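Long-range contact in putative NADPH:quinone reductase (Bacillus thuringiensis, PDB 3GMS), which probably catalyses the NADPH-dependent reduction of quinones, as a member of the medium-chain dehydrogenase/reductase superfamily: residues Asn33-Ile44 with Thr98-Asp108. Sequence-based numbering, arbitrary orientation.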
loop_
_atom_site.group_PDB
_atom_site.type_symbol
_atom_site.label_atom_id
_atom_site.label_comp_id
_atom_site.label_asym_id
_atom_site.label_seq_id
_atom_site.Cartn_x
_atom_site.Cartn_y
_atom_site.Cartn_z
ATOM N N ASN A 33 22.235 12.770 10.188
ATOM C CA ASN A 33 21.396 11.623 10.574
ATOM C C ASN A 33 20.904 10.795 9.370
ATOM O O ASN A 33 19.973 10.001 9.514
ATOM C CB ASN A 33 20.204 12.048 11.465
ATOM C CG ASN A 33 19.713 10.908 12.412
ATOM O OD1 ASN A 33 20.518 10.147 12.986
ATOM N ND2 ASN A 33 18.383 10.793 12.574
ATOM N N GLU A 34 21.559 10.951 8.221
ATOM C CA GLU A 34 21.113 10.292 6.970
ATOM C C GLU A 34 21.729 8.914 6.744
ATOM O O GLU A 34 22.855 8.632 7.172
ATOM C CB GLU A 34 21.450 11.138 5.748
ATOM C CG GLU A 34 20.641 12.397 5.568
ATOM C CD GLU A 34 20.853 13.036 4.197
ATOM O OE1 GLU A 34 22.018 13.188 3.737
ATOM O OE2 GLU A 34 19.834 13.393 3.583
ATOM N N VAL A 35 20.977 8.063 6.043
ATOM C CA VAL A 35 21.454 6.733 5.670
ATOM C C VAL A 35 21.387 6.708 4.133
ATOM O O VAL A 35 20.425 7.207 3.575
ATOM C CB VAL A 35 20.584 5.633 6.343
ATOM C CG1 VAL A 35 20.968 4.240 5.852
ATOM C CG2 VAL A 35 20.752 5.731 7.887
ATOM N N PHE A 36 22.417 6.161 3.482
ATOM C CA PHE A 36 22.561 6.220 2.032
ATOM C C PHE A 36 22.490 4.769 1.514
ATOM O O PHE A 36 23.343 3.940 1.873
ATOM C CB PHE A 36 23.922 6.885 1.718
ATOM C CG PHE A 36 24.254 6.971 0.253
ATOM C CD1 PHE A 36 23.656 7.922 -0.543
ATOM C CD2 PHE A 36 25.205 6.111 -0.319
ATOM C CE1 PHE A 36 23.971 8.009 -1.882
ATOM C CE2 PHE A 36 25.521 6.188 -1.650
ATOM C CZ PHE A 36 24.910 7.145 -2.440
ATOM N N VAL A 37 21.481 4.446 0.688
ATOM C CA VAL A 37 21.165 3.059 0.431
ATOM C C VAL A 37 21.166 2.791 -1.077
ATOM O O VAL A 37 20.488 3.508 -1.849
ATOM C CB VAL A 37 19.750 2.759 1.028
ATOM C CG1 VAL A 37 19.316 1.333 0.681
ATOM C CG2 VAL A 37 19.765 2.953 2.574
ATOM N N ARG A 38 21.949 1.804 -1.514
ATOM C CA ARG A 38 21.923 1.395 -2.933
ATOM C C ARG A 38 20.721 0.450 -3.117
ATOM O O ARG A 38 20.713 -0.638 -2.553
ATOM C CB ARG A 38 23.240 0.684 -3.333
ATOM C CG ARG A 38 23.210 0.065 -4.770
ATOM C CD ARG A 38 24.536 -0.672 -5.147
ATOM N NE ARG A 38 24.998 -1.547 -4.061
ATOM C CZ ARG A 38 24.674 -2.828 -3.903
ATOM N NH1 ARG A 38 23.865 -3.434 -4.765
ATOM N NH2 ARG A 38 25.165 -3.505 -2.866
ATOM N N MET A 39 19.723 0.868 -3.905
ATOM C CA MET A 39 18.470 0.081 -4.098
ATOM C C MET A 39 18.669 -1.201 -4.915
ATOM O O MET A 39 19.460 -1.242 -5.864
ATOM C CB MET A 39 17.411 0.959 -4.767
ATOM C CG MET A 39 16.953 2.193 -3.904
ATOM S SD MET A 39 16.494 1.813 -2.190
ATOM C CE MET A 39 14.891 0.992 -2.557
ATOM N N LEU A 40 17.918 -2.241 -4.536
ATOM C CA LEU A 40 17.941 -3.509 -5.234
ATOM C C LEU A 40 16.655 -3.616 -5.998
ATOM O O LEU A 40 16.679 -3.800 -7.217
ATOM C CB LEU A 40 18.042 -4.665 -4.242
ATOM C CG LEU A 40 19.338 -4.663 -3.423
ATOM C CD1 LEU A 40 19.236 -5.618 -2.240
ATOM C CD2 LEU A 40 20.504 -5.110 -4.311
ATOM N N VAL A 41 15.528 -3.415 -5.297
ATOM C CA VAL A 41 14.211 -3.764 -5.890
ATOM C C VAL A 41 13.164 -2.782 -5.361
ATOM O O VAL A 41 13.096 -2.522 -4.163
ATOM C CB VAL A 41 13.768 -5.191 -5.525
ATOM C CG1 VAL A 41 12.322 -5.505 -6.026
ATOM C CG2 VAL A 41 14.770 -6.247 -6.005
ATOM N N ARG A 42 12.340 -2.236 -6.252
ATOM C CA ARG A 42 11.114 -1.514 -5.772
ATOM C C ARG A 42 9.913 -2.034 -6.558
ATOM O O ARG A 42 10.054 -2.279 -7.762
ATOM C CB ARG A 42 11.150 0.019 -6.014
ATOM C CG ARG A 42 12.522 0.668 -5.927
ATOM C CD ARG A 42 13.201 0.614 -7.286
ATOM N NE ARG A 42 14.534 1.240 -7.361
ATOM C CZ ARG A 42 15.579 0.722 -8.010
ATOM N NH1 ARG A 42 15.536 -0.474 -8.594
ATOM N NH2 ARG A 42 16.730 1.404 -8.033
ATOM N N PRO A 43 8.729 -2.111 -5.918
ATOM C CA PRO A 43 7.522 -2.437 -6.664
ATOM C C PRO A 43 7.065 -1.178 -7.400
ATOM O O PRO A 43 7.429 -0.052 -7.027
ATOM C CB PRO A 43 6.532 -2.793 -5.546
ATOM C CG PRO A 43 6.847 -1.737 -4.458
ATOM C CD PRO A 43 8.423 -1.702 -4.528
ATOM N N ILE A 44 6.274 -1.370 -8.451
ATOM C CA ILE A 44 5.495 -0.289 -9.012
ATOM C C ILE A 44 4.083 -0.431 -8.459
ATOM O O ILE A 44 3.292 -1.266 -8.907
ATOM C CB ILE A 44 5.505 -0.307 -10.551
ATOM C CG1 ILE A 44 6.962 -0.066 -11.022
ATOM C CG2 ILE A 44 4.526 0.794 -11.096
ATOM C CD1 ILE A 44 7.187 -0.202 -12.553
ATOM N N THR A 98 11.975 6.382 -4.258
ATOM C CA THR A 98 12.774 5.162 -4.318
ATOM C C THR A 98 13.137 4.710 -5.696
ATOM O O THR A 98 13.940 3.779 -5.847
ATOM C CB THR A 98 12.113 3.998 -3.582
ATOM O OG1 THR A 98 10.866 3.681 -4.225
ATOM C CG2 THR A 98 11.879 4.299 -2.054
ATOM N N TRP A 99 12.531 5.294 -6.734
ATOM C CA TRP A 99 12.863 4.822 -8.060
ATOM C C TRP A 99 14.136 5.476 -8.561
ATOM O O TRP A 99 14.120 6.251 -9.536
ATOM C CB TRP A 99 11.740 5.110 -9.025
ATOM C CG TRP A 99 10.470 4.341 -8.716
ATOM C CD1 TRP A 99 10.199 3.546 -7.634
ATOM C CD2 TRP A 99 9.281 4.362 -9.520
ATOM N NE1 TRP A 99 8.882 3.023 -7.748
ATOM C CE2 TRP A 99 8.324 3.526 -8.897
ATOM C CE3 TRP A 99 8.950 4.993 -10.729
ATOM C CZ2 TRP A 99 7.037 3.329 -9.432
ATOM C CZ3 TRP A 99 7.674 4.798 -11.258
ATOM C CH2 TRP A 99 6.746 3.972 -10.611
ATOM N N GLN A 100 15.213 5.182 -7.861
ATOM C CA GLN A 100 16.523 5.704 -8.223
ATOM C C GLN A 100 17.579 4.767 -7.685
ATOM O O GLN A 100 17.296 3.883 -6.878
ATOM C CB GLN A 100 16.724 7.145 -7.683
ATOM C CG GLN A 100 16.712 7.266 -6.198
ATOM C CD GLN A 100 16.986 8.711 -5.732
ATOM O OE1 GLN A 100 17.843 9.411 -6.305
ATOM N NE2 GLN A 100 16.249 9.161 -4.706
ATOM N N GLU A 101 18.814 4.993 -8.116
ATOM C CA GLU A 101 19.893 4.084 -7.849
ATOM C C GLU A 101 20.230 4.122 -6.365
ATOM O O GLU A 101 20.462 3.074 -5.749
ATOM C CB GLU A 101 21.114 4.484 -8.686
ATOM C CG GLU A 101 22.320 3.564 -8.546
ATOM C CD GLU A 101 23.415 3.870 -9.567
ATOM O OE1 GLU A 101 23.244 4.783 -10.436
ATOM O OE2 GLU A 101 24.428 3.139 -9.514
ATOM N N TYR A 102 20.286 5.332 -5.812
ATOM C CA TYR A 102 20.613 5.532 -4.418
ATOM C C TYR A 102 19.557 6.367 -3.718
ATOM O O TYR A 102 19.185 7.442 -4.202
ATOM C CB TYR A 102 21.932 6.303 -4.285
ATOM C CG TYR A 102 23.127 5.643 -4.944
ATOM C CD1 TYR A 102 23.783 4.586 -4.322
ATOM C CD2 TYR A 102 23.596 6.099 -6.168
ATOM C CE1 TYR A 102 24.908 3.982 -4.903
ATOM C CE2 TYR A 102 24.723 5.512 -6.774
ATOM C CZ TYR A 102 25.367 4.459 -6.128
ATOM O OH TYR A 102 26.481 3.864 -6.655
ATOM N N VAL A 103 19.160 5.943 -2.518
ATOM C CA VAL A 103 18.096 6.621 -1.759
ATOM C C VAL A 103 18.618 6.991 -0.374
ATOM O O VAL A 103 19.226 6.155 0.294
ATOM C CB VAL A 103 16.867 5.687 -1.592
ATOM C CG1 VAL A 103 15.833 6.282 -0.590
ATOM C CG2 VAL A 103 16.246 5.451 -2.970
ATOM N N LYS A 104 18.381 8.228 0.044
ATOM C CA LYS A 104 18.654 8.649 1.427
ATOM C C LYS A 104 17.395 8.877 2.204
ATOM O O LYS A 104 16.392 9.345 1.643
ATOM C CB LYS A 104 19.436 9.966 1.438
ATOM C CG LYS A 104 20.731 9.906 0.650
ATOM C CD LYS A 104 21.647 11.075 1.027
ATOM C CE LYS A 104 21.098 12.412 0.615
ATOM N NZ LYS A 104 20.600 12.348 -0.778
ATOM N N THR A 105 17.454 8.590 3.508
ATOM C CA THR A 105 16.380 8.917 4.401
ATOM C C THR A 105 16.994 9.050 5.804
ATOM O O THR A 105 18.160 8.666 6.011
ATOM C CB THR A 105 15.261 7.816 4.446
ATOM O OG1 THR A 105 14.165 8.291 5.244
ATOM C CG2 THR A 105 15.799 6.507 5.077
ATOM N N SER A 106 16.217 9.567 6.737
ATOM C CA SER A 106 16.650 9.655 8.133
ATOM C C SER A 106 16.859 8.250 8.734
ATOM O O SER A 106 16.058 7.313 8.484
ATOM C CB SER A 106 15.619 10.443 8.951
ATOM O OG SER A 106 15.772 10.197 10.345
ATOM N N ALA A 107 17.914 8.099 9.544
ATOM C CA ALA A 107 18.089 6.856 10.320
ATOM C C ALA A 107 16.835 6.375 11.046
ATOM O O ALA A 107 16.635 5.168 11.192
ATOM C CB ALA A 107 19.223 6.996 11.325
ATOM N N ASP A 108 16.014 7.306 11.529
ATOM C CA ASP A 108 14.767 6.965 12.241
ATOM C C ASP A 108 13.840 6.034 11.486
ATOM O O ASP A 108 13.080 5.280 12.078
ATOM C CB ASP A 108 13.974 8.245 12.598
ATOM C CG ASP A 108 14.655 9.063 13.675
ATOM O OD1 ASP A 108 15.781 8.683 14.080
ATOM O OD2 ASP A 108 14.062 10.077 14.097
HETATM O O HOH W 1 20.656 0.855 -7.268
HETATM O O HOH W 2 7.587 2.004 -4.882
#
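Strands 34-43 and 102-106 pair antiparallel, their axes 4.6 Å apart at closest approach, with Val35 and Val37 each forming two backbone hydrogen bonds, to Thr105 and Val103; Met39 N to Glu101 O and Ala107 N to Asn33 O continue the pairing beyond the short strand. On one face of the sheet the Phe36 and Tyr102 rings lie nearly parallel, planes 17° apart, but slid past each other so that they barely overlap, with Phe36 CZ 3.4 Å from Tyr102 CD1. CG of Phe36 lies anti to the backbone N (chi1 178°), which swings the ring over to its cross-strand neighbours, where its CD1 edge meets Lys104 CG. The methylenes of Lys104 run on past the Glu34 carboxylate, CE 3.3 Å from Glu34 OE1, which accepts from Lys31 N, while Lys104 NZ bridges to Glu96. The face bearing Val35, Val37 and Val103 is largely apolar: Met39, bent at chi2 and chi3, presses CG against Val103 CG2 at a tight 3.5 Å, and Pro92 of strand 89-92 packs on both.

Farther along strand 34-43, beyond this pairing, Arg42 reaches across. Its guanidinium edge grips the carbonyls flanking Trp99, both in its plane, NE to Thr98 O at 3.0 Å and NH2 to Gln100 O at 2.8 Å, the latter approached from above the carbonyl plane; NH1 turns to Leu329 O and Ser331 OG. These bonds hold the inverse gamma turn centred on Trp99, whose CZ2 rests 3.7 Å from Ile44 CG1. Strand 71-77 also pairs with 34-43, placing this contact within the GroES-like beta fold of medium-chain dehydrogenases/reductases.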